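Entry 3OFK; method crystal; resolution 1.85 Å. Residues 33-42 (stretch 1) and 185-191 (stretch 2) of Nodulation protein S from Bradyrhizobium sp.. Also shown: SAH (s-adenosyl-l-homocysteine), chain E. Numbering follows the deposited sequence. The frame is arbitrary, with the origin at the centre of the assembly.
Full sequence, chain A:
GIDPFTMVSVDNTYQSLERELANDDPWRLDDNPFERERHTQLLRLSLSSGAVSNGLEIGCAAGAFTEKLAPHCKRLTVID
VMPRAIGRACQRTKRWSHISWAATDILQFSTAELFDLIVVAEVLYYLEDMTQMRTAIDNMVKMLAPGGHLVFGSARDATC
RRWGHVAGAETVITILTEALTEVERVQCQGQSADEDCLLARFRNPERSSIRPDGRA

Stretch 1, residues 33-42: PFERERHTQL
Stretch 2 185-191: RVQCQGQ

Residues 33-42 are helical (phi -52 to -70, psi -34 to -48), with i to i+4 bonds such as Arg38 N to Phe34 O, 2.8 Å. Residues 185-189 form a strand running nearly antiparallel to the helix, at 167°, with the axes 8.6 Å apart at closest approach. The register follows from Phe34 CA to Gly190 CA, 5.2 Å, Arg38 CA to Cys188 CA, 6.3 Å, and Gln41 CA to Val186 CA, 7.6 Å, so the elements diverge toward Gln41. No hydrogen bond crosses; packing buries 345 Å².

Phe34 (chi1 t, 162°; chi2 76°) points toward the strand. The edge of the Phe34 ring meets Cys188 O (Phe34 CE1 to Cys188 O 3.4 Å), and Phe34 CD1 lies 3.5 Å from Gly190 N. An ideal CB on Gly190 would sit 3.1 Å from Phe34 CB, a tight fit that the glycine avoids. Glu35 (m, m) points away, and its OE1 forms a salt bridge with Arg38 NE, 2.8 Å. Glu37 (chi1 t) reaches Cys188 loosely, OE2-SG 4.2 Å. Arg38 (t, t, p; chi4 77°) offers CA to Cys188 SG at 3.8 Å, while its guanidinium leads away and NH1 donates to SAH O, 2.8 Å. His39 (m), also pointing away, donates from NE2 to SAH OXT, 2.8 Å. Gln41 (m, m) closes the contact: CG-Cys188 SG 4.1 Å, OE1-Val186 CG1 3.7 Å.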

# COMPACT_ATOMS: atom_id res chain seq x y z
N PRO A 33 -16.95 0.51 -6.05
CA PRO A 33 -17.41 0.52 -4.66
C PRO A 33 -16.58 -0.35 -3.71
O PRO A 33 -16.41 0.02 -2.55
CB PRO A 33 -18.86 0.01 -4.77
CG PRO A 33 -19.03 -0.48 -6.16
CD PRO A 33 -18.03 0.18 -7.00
N PHE A 34 -16.05 -1.48 -4.19
CA PHE A 34 -15.16 -2.34 -3.39
C PHE A 34 -13.88 -1.62 -3.02
O PHE A 34 -13.39 -1.73 -1.90
CB PHE A 34 -14.83 -3.64 -4.14
CG PHE A 34 -13.61 -4.36 -3.60
CD1 PHE A 34 -13.69 -5.10 -2.43
CD2 PHE A 34 -12.39 -4.32 -4.28
CE1 PHE A 34 -12.56 -5.79 -1.94
CE2 PHE A 34 -11.27 -5.00 -3.80
CZ PHE A 34 -11.35 -5.72 -2.62
N GLU A 35 -13.32 -0.88 -3.97
CA GLU A 35 -12.09 -0.14 -3.70
C GLU A 35 -12.38 1.00 -2.74
O GLU A 35 -11.59 1.25 -1.85
CB GLU A 35 -11.42 0.33 -5.00
CG GLU A 35 -11.05 -0.80 -5.97
CD GLU A 35 -9.91 -1.67 -5.48
OE1 GLU A 35 -9.29 -1.34 -4.45
OE2 GLU A 35 -9.63 -2.68 -6.14
N ARG A 36 -13.55 1.64 -2.87
CA ARG A 36 -13.92 2.69 -1.91
C ARG A 36 -14.05 2.11 -0.49
O ARG A 36 -13.51 2.70 0.45
CB ARG A 36 -15.19 3.46 -2.34
CG ARG A 36 -15.03 4.31 -3.61
CD ARG A 36 -16.27 5.23 -3.90
NE ARG A 36 -17.53 4.51 -4.16
CZ ARG A 36 -18.02 4.18 -5.37
NH1 ARG A 36 -17.37 4.47 -6.50
NH2 ARG A 36 -19.18 3.55 -5.46
N GLU A 37 -14.74 0.95 -0.35
CA GLU A 37 -14.89 0.25 0.95
C GLU A 37 -13.53 -0.20 1.51
O GLU A 37 -13.28 -0.11 2.71
CB GLU A 37 -15.82 -0.97 0.90
CG GLU A 37 -16.50 -1.19 2.25
CD GLU A 37 -16.83 -2.63 2.59
OE1 GLU A 37 -17.26 -3.38 1.70
OE2 GLU A 37 -16.65 -2.99 3.78
N ARG A 38 -12.65 -0.67 0.63
CA ARG A 38 -11.30 -1.04 1.05
C ARG A 38 -10.54 0.15 1.64
O ARG A 38 -9.89 0.04 2.69
CB ARG A 38 -10.49 -1.62 -0.11
CG ARG A 38 -9.16 -2.16 0.30
CD ARG A 38 -8.47 -2.84 -0.88
NE ARG A 38 -8.19 -1.93 -1.99
CZ ARG A 38 -7.19 -1.02 -2.03
NH1 ARG A 38 -6.33 -0.85 -1.02
NH2 ARG A 38 -7.06 -0.27 -3.11
N HIS A 39 -10.62 1.27 0.94
CA HIS A 39 -10.07 2.52 1.40
C HIS A 39 -10.66 3.01 2.70
O HIS A 39 -9.94 3.58 3.52
CB HIS A 39 -10.26 3.59 0.33
CG HIS A 39 -9.23 3.57 -0.74
ND1 HIS A 39 -9.08 4.60 -1.65
CD2 HIS A 39 -8.24 2.69 -1.01
CE1 HIS A 39 -8.08 4.32 -2.47
NE2 HIS A 39 -7.54 3.18 -2.08
N THR A 40 -11.96 2.81 2.89
CA THR A 40 -12.62 3.14 4.16
C THR A 40 -11.98 2.33 5.28
O THR A 40 -11.59 2.90 6.31
CB THR A 40 -14.15 2.93 4.09
OG1 THR A 40 -14.70 3.78 3.08
CG2 THR A 40 -14.81 3.23 5.42
N GLN A 41 -11.81 1.01 5.07
CA GLN A 41 -11.13 0.16 6.06
C GLN A 41 -9.68 0.54 6.27
O GLN A 41 -9.18 0.63 7.39
CB GLN A 41 -11.20 -1.32 5.66
CG GLN A 41 -12.60 -1.95 5.75
CD GLN A 41 -13.28 -1.69 7.07
OE1 GLN A 41 -12.64 -1.68 8.13
NE2 GLN A 41 -14.61 -1.48 7.02
N LEU A 42 -8.98 0.74 5.18
CA LEU A 42 -7.59 1.18 5.26
C LEU A 42 -7.45 2.50 6.08
O LEU A 42 -6.59 2.60 6.95
CB LEU A 42 -7.01 1.30 3.84
CG LEU A 42 -5.50 1.20 3.71
CD1 LEU A 42 -5.04 -0.25 3.91
CD2 LEU A 42 -5.04 1.73 2.37
N ARG A 185 -7.35 -6.98 12.47
CA ARG A 185 -7.45 -7.28 11.03
C ARG A 185 -8.87 -7.14 10.53
O ARG A 185 -9.81 -7.12 11.33
CB ARG A 185 -6.93 -8.69 10.71
CG ARG A 185 -7.74 -9.83 11.34
CD ARG A 185 -7.34 -11.16 10.71
NE ARG A 185 -5.93 -11.38 10.92
CZ ARG A 185 -5.19 -12.29 10.27
NH1 ARG A 185 -5.73 -13.09 9.36
NH2 ARG A 185 -3.90 -12.38 10.55
N VAL A 186 -9.02 -7.04 9.22
CA VAL A 186 -10.33 -6.96 8.58
C VAL A 186 -10.29 -7.59 7.24
O VAL A 186 -9.33 -7.47 6.52
CB VAL A 186 -10.86 -5.50 8.32
CG1 VAL A 186 -12.07 -5.20 9.17
CG2 VAL A 186 -9.76 -4.44 8.47
N GLN A 187 -11.39 -8.21 6.88
CA GLN A 187 -11.58 -8.75 5.57
C GLN A 187 -12.45 -7.80 4.75
O GLN A 187 -13.32 -7.12 5.30
CB GLN A 187 -12.28 -10.09 5.69
CG GLN A 187 -12.18 -10.92 4.46
CD GLN A 187 -12.70 -12.31 4.68
OE1 GLN A 187 -12.94 -12.72 5.82
NE2 GLN A 187 -12.87 -13.06 3.58
N CYS A 188 -12.23 -7.78 3.44
CA CYS A 188 -12.95 -6.89 2.58
C CYS A 188 -13.32 -7.62 1.30
O CYS A 188 -12.45 -8.07 0.58
CB CYS A 188 -12.03 -5.71 2.26
SG CYS A 188 -12.86 -4.20 2.34
N GLN A 189 -14.60 -7.73 0.99
CA GLN A 189 -15.01 -8.53 -0.16
C GLN A 189 -15.93 -7.80 -1.11
O GLN A 189 -16.82 -7.09 -0.67
CB GLN A 189 -15.68 -9.81 0.32
CG GLN A 189 -14.77 -10.69 1.12
CD GLN A 189 -15.13 -12.14 1.02
OE1 GLN A 189 -14.34 -12.96 0.56
NE2 GLN A 189 -16.35 -12.48 1.42
N GLY A 190 -15.73 -8.00 -2.40
CA GLY A 190 -16.51 -7.31 -3.42
C GLY A 190 -17.46 -8.22 -4.17
O GLY A 190 -18.27 -8.92 -3.57
N GLN A 191 -17.36 -8.20 -5.50
CA GLN A 191 -18.30 -8.88 -6.38
C GLN A 191 -17.77 -10.21 -6.88
O GLN A 191 -18.52 -11.03 -7.38
CB GLN A 191 -18.64 -7.98 -7.58
CG GLN A 191 -19.94 -7.21 -7.45
CD GLN A 191 -21.04 -7.74 -8.37
OE1 GLN A 191 -22.21 -7.80 -7.99
NE2 GLN A 191 -20.66 -8.12 -9.60
N SAH E . -1.73 1.90 -1.99
CA SAH E . -2.72 2.40 -2.93
CB SAH E . -2.26 2.15 -4.36
CG SAH E . -2.15 0.71 -4.86
SD SAH E . -1.81 0.55 -6.65
C SAH E . -4.13 1.82 -2.71
O SAH E . -4.31 0.84 -1.99
OXT SAH E . -5.11 2.34 -3.25
C5' SAH E . -0.05 0.09 -6.45
C4' SAH E . 0.98 1.20 -6.47
O4' SAH E . 2.23 0.65 -6.05
C3' SAH E . 1.21 1.83 -7.84
O3' SAH E . 1.28 3.26 -7.71
C2' SAH E . 2.55 1.23 -8.27
O2' SAH E . 3.26 2.08 -9.15
C1' SAH E . 3.24 1.09 -6.94
N9 SAH E . 4.38 0.16 -6.84
C8 SAH E . 4.51 -1.09 -7.41
N7 SAH E . 5.68 -1.61 -7.02
C5 SAH E . 6.31 -0.75 -6.21
C6 SAH E . 7.52 -0.87 -5.53
N6 SAH E . 8.29 -1.97 -5.73
N1 SAH E . 7.93 0.19 -4.75
C2 SAH E . 7.12 1.31 -4.61
N3 SAH E . 5.90 1.39 -5.28
C4 SAH E . 5.49 0.36 -6.06